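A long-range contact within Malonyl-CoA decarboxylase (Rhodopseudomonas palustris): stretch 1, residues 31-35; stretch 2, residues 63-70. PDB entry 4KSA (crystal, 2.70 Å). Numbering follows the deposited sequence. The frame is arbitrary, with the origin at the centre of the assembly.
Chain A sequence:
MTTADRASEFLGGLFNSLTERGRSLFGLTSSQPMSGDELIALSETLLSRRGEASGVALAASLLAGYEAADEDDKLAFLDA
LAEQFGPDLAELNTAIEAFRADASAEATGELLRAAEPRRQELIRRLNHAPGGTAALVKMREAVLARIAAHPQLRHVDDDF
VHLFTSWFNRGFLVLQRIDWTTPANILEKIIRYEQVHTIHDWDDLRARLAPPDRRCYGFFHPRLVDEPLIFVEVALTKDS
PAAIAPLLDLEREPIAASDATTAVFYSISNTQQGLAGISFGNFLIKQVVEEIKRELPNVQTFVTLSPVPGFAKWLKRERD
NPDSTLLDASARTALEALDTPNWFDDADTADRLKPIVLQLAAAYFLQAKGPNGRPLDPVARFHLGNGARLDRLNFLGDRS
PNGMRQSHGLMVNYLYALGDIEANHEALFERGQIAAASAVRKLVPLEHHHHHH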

ATOM      1  N   SER A  31     -27.452 -14.445  17.869  1.00 91.17           N
ATOM      2  CA  SER A  31     -26.590 -15.477  18.422  1.00 91.59           C
ATOM      3  C   SER A  31     -27.122 -16.032  19.745  1.00 91.71           C
ATOM      4  O   SER A  31     -26.584 -15.739  20.815  1.00 92.02           O
ATOM      5  CB  SER A  31     -25.170 -14.924  18.619  1.00 92.19           C
ATOM      6  OG  SER A  31     -25.155 -13.803  19.486  1.00 93.13           O
ATOM      7  N   GLN A  32     -28.182 -16.833  19.666  1.00 91.56           N
ATOM      8  CA  GLN A  32     -28.778 -17.442  20.857  1.00 91.81           C
ATOM      9  C   GLN A  32     -28.370 -18.922  20.906  1.00 90.97           C
ATOM     10  O   GLN A  32     -27.896 -19.468  19.907  1.00 90.32           O
ATOM     11  CB  GLN A  32     -30.309 -17.320  20.804  1.00 92.47           C
ATOM     12  CG  GLN A  32     -30.950 -16.676  22.033  1.00 93.16           C
ATOM     13  CD  GLN A  32     -32.000 -17.564  22.705  1.00 95.24           C
ATOM     14  OE1 GLN A  32     -32.812 -17.091  23.510  1.00 95.89           O
ATOM     15  NE2 GLN A  32     -31.979 -18.854  22.388  1.00 94.93           N
ATOM     16  N   PRO A  33     -28.540 -19.585  22.070  1.00 90.23           N
ATOM     17  CA  PRO A  33     -28.185 -21.001  22.231  1.00 89.50           C
ATOM     18  C   PRO A  33     -29.200 -21.951  21.600  1.00 88.39           C
ATOM     19  O   PRO A  33     -30.400 -21.862  21.857  1.00 87.83           O
ATOM     20  CB  PRO A  33     -28.119 -21.165  23.742  1.00 89.11           C
ATOM     21  CG  PRO A  33     -29.222 -20.281  24.197  1.00 89.68           C
ATOM     22  CD  PRO A  33     -28.985 -19.027  23.359  1.00 90.45           C
HETATM   23  N   MSE A  34     -28.705 -22.871  20.781  1.00 87.74           N
HETATM   24  CA  MSE A  34     -29.568 -23.831  20.118  1.00 86.17           C
HETATM   25  C   MSE A  34     -29.258 -25.248  20.558  1.00 82.97           C
HETATM   26  O   MSE A  34     -28.183 -25.541  21.079  1.00 82.27           O
HETATM   27  CB  MSE A  34     -29.406 -23.718  18.607  1.00 90.23           C
HETATM   28  CG  MSE A  34     -29.494 -22.289  18.114  1.00 97.18           C
HETATM   29 SE   MSE A  34     -29.739 -22.118  16.209  1.00106.33          SE
HETATM   30  CE  MSE A  34     -31.678 -21.916  16.192  1.00103.70           C
ATOM     31  N   SER A  35     -30.222 -26.127  20.353  1.00 79.58           N
ATOM     32  CA  SER A  35     -30.059 -27.518  20.707  1.00 76.94           C
ATOM     33  C   SER A  35     -29.489 -28.227  19.492  1.00 75.19           C
ATOM     34  O   SER A  35     -29.589 -27.731  18.373  1.00 74.97           O
ATOM     35  CB  SER A  35     -31.409 -28.119  21.057  1.00 77.57           C
ATOM     36  OG  SER A  35     -32.286 -28.014  19.952  1.00 77.86           O
ATOM     37  N   LEU A  63     -23.740 -20.891  12.469  1.00 48.55           N
ATOM     38  CA  LEU A  63     -22.442 -20.753  13.114  1.00 46.30           C
ATOM     39  C   LEU A  63     -22.570 -20.115  14.480  1.00 46.69           C
ATOM     40  O   LEU A  63     -21.922 -20.557  15.441  1.00 48.03           O
ATOM     41  CB  LEU A  63     -21.496 -19.926  12.246  1.00 43.15           C
ATOM     42  CG  LEU A  63     -21.000 -20.665  11.000  1.00 41.88           C
ATOM     43  CD1 LEU A  63     -20.268 -19.727  10.076  1.00 40.95           C
ATOM     44  CD2 LEU A  63     -20.094 -21.783  11.427  1.00 40.65           C
ATOM     45  N   ALA A  64     -23.394 -19.076  14.573  1.00 45.21           N
ATOM     46  CA  ALA A  64     -23.597 -18.389  15.847  1.00 44.61           C
ATOM     47  C   ALA A  64     -24.251 -19.350  16.842  1.00 44.88           C
ATOM     48  O   ALA A  64     -23.890 -19.391  18.024  1.00 43.68           O
ATOM     49  CB  ALA A  64     -24.471 -17.164  15.647  1.00 41.97           C
ATOM     50  N   GLY A  65     -25.214 -20.122  16.345  1.00 44.94           N
ATOM     51  CA  GLY A  65     -25.908 -21.078  17.176  1.00 44.70           C
ATOM     52  C   GLY A  65     -24.952 -22.116  17.708  1.00 45.10           C
ATOM     53  O   GLY A  65     -24.967 -22.429  18.899  1.00 47.67           O
ATOM     54  N   TYR A  66     -24.121 -22.652  16.822  1.00 44.21           N
ATOM     55  CA  TYR A  66     -23.142 -23.652  17.206  1.00 43.99           C
ATOM     56  C   TYR A  66     -22.230 -23.116  18.299  1.00 45.77           C
ATOM     57  O   TYR A  66     -22.005 -23.769  19.314  1.00 47.46           O
ATOM     58  CB  TYR A  66     -22.309 -24.086  15.988  1.00 40.39           C
ATOM     59  CG  TYR A  66     -21.176 -25.038  16.329  1.00 38.31           C
ATOM     60  CD1 TYR A  66     -19.897 -24.562  16.587  1.00 36.70           C
ATOM     61  CD2 TYR A  66     -21.396 -26.410  16.436  1.00 38.22           C
ATOM     62  CE1 TYR A  66     -18.871 -25.410  16.938  1.00 38.47           C
ATOM     63  CE2 TYR A  66     -20.369 -27.275  16.792  1.00 38.25           C
ATOM     64  CZ  TYR A  66     -19.104 -26.766  17.043  1.00 40.13           C
ATOM     65  OH  TYR A  66     -18.062 -27.604  17.401  1.00 41.95           O
ATOM     66  N   GLU A  67     -21.718 -21.915  18.084  1.00 49.45           N
ATOM     67  CA  GLU A  67     -20.811 -21.270  19.025  1.00 53.77           C
ATOM     68  C   GLU A  67     -21.409 -21.203  20.435  1.00 55.19           C
ATOM     69  O   GLU A  67     -20.759 -21.552  21.428  1.00 54.77           O
ATOM     70  CB  GLU A  67     -20.504 -19.857  18.528  1.00 56.12           C
ATOM     71  CG  GLU A  67     -19.134 -19.337  18.896  1.00 62.49           C
ATOM     72  CD  GLU A  67     -18.906 -19.284  20.392  1.00 67.79           C
ATOM     73  OE1 GLU A  67     -19.558 -18.459  21.076  1.00 71.72           O
ATOM     74  OE2 GLU A  67     -18.071 -20.073  20.888  1.00 71.07           O
ATOM     75  N   ALA A  68     -22.661 -20.769  20.506  1.00 55.97           N
ATOM     76  CA  ALA A  68     -23.353 -20.620  21.772  1.00 57.88           C
ATOM     77  C   ALA A  68     -23.921 -21.916  22.344  1.00 59.90           C
ATOM     78  O   ALA A  68     -24.284 -21.973  23.519  1.00 61.40           O
ATOM     79  CB  ALA A  68     -24.464 -19.602  21.610  1.00 57.32           C
ATOM     80  N   ALA A  69     -24.002 -22.956  21.526  1.00 60.02           N
ATOM     81  CA  ALA A  69     -24.560 -24.219  21.994  1.00 60.84           C
ATOM     82  C   ALA A  69     -23.798 -24.877  23.149  1.00 60.33           C
ATOM     83  O   ALA A  69     -22.629 -24.592  23.392  1.00 59.13           O
ATOM     84  CB  ALA A  69     -24.686 -25.195  20.826  1.00 61.62           C
ATOM     85  N   ASP A  70     -24.497 -25.762  23.853  1.00 61.59           N
ATOM     86  CA  ASP A  70     -23.952 -26.502  24.984  1.00 63.31           C
ATOM     87  C   ASP A  70     -22.910 -27.454  24.399  1.00 63.52           C
ATOM     88  O   ASP A  70     -22.950 -27.755  23.210  1.00 63.94           O
ATOM     89  CB  ASP A  70     -25.087 -27.289  25.661  1.00 66.26           C
ATOM     90  CG  ASP A  70     -24.727 -27.787  27.058  1.00 71.54           C
ATOM     91  OD1 ASP A  70     -25.576 -28.481  27.672  1.00 73.23           O
ATOM     92  OD2 ASP A  70     -23.611 -27.489  27.550  1.00 74.05           O
TER

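No hydrogen bond crosses between the two stretches, so the contact rests on van der Waals packing, with 276 Å² buried over both sides. Stretch 2 supplies the end of a helix; stretch 1, without regular secondary structure, runs along it, and the CA atoms of S31 and A64 and those of P33 and A69 each come within 4.9 Å.

L63 makes no contact, but its carbonyl accepts E67 N at 3.0 Å (E67 N to L63 O), part of the backbone bonding that keeps the helix self-satisfied. A64 is the first to touch: its CA-to-CB bond points toward stretch 1, and its CB lies 3.8 Å from S31 CB. A methyl group fills this short gap without extending further.

At G65 the backbones come closest, and the missing side chain matters for M34. G65 CA sits 3.7 Å from Q32 O and 3.9 Å from M34 CG. An ideally placed CB here would fall 2.7 Å from SE of M34, a selenomethionine, which is a clash; the bare CA leaves room for that side chain. Its chi1 of -49° (m) and chi2 of -165° (t) set M34 CG and SE beside the glycine, with M34 SE 4.1 Å from G65 CA, and the terminal CE then leads away.

Y66 points away and E67 sideways, and neither loses any surface to stretch 1. One turn after A64, A68 again directs its CB toward the partner, 3.8 Å from Q32 O, while its own carbonyl O lies 3.9 Å from P33 CB. Q32 thus contributes backbone here, since its CA-to-CB bond points away.

A69 is the first residue to leave helical phi/psi (-62°/159°), although its N still bonds to Y66 O at 3.1 Å and weakly to G65 O at 2.8 Å. A69 is buried, and A69 CB packs 3.5 Å from M34 O. D70, at the N-cap position of the following helix, makes no contact with stretch 1.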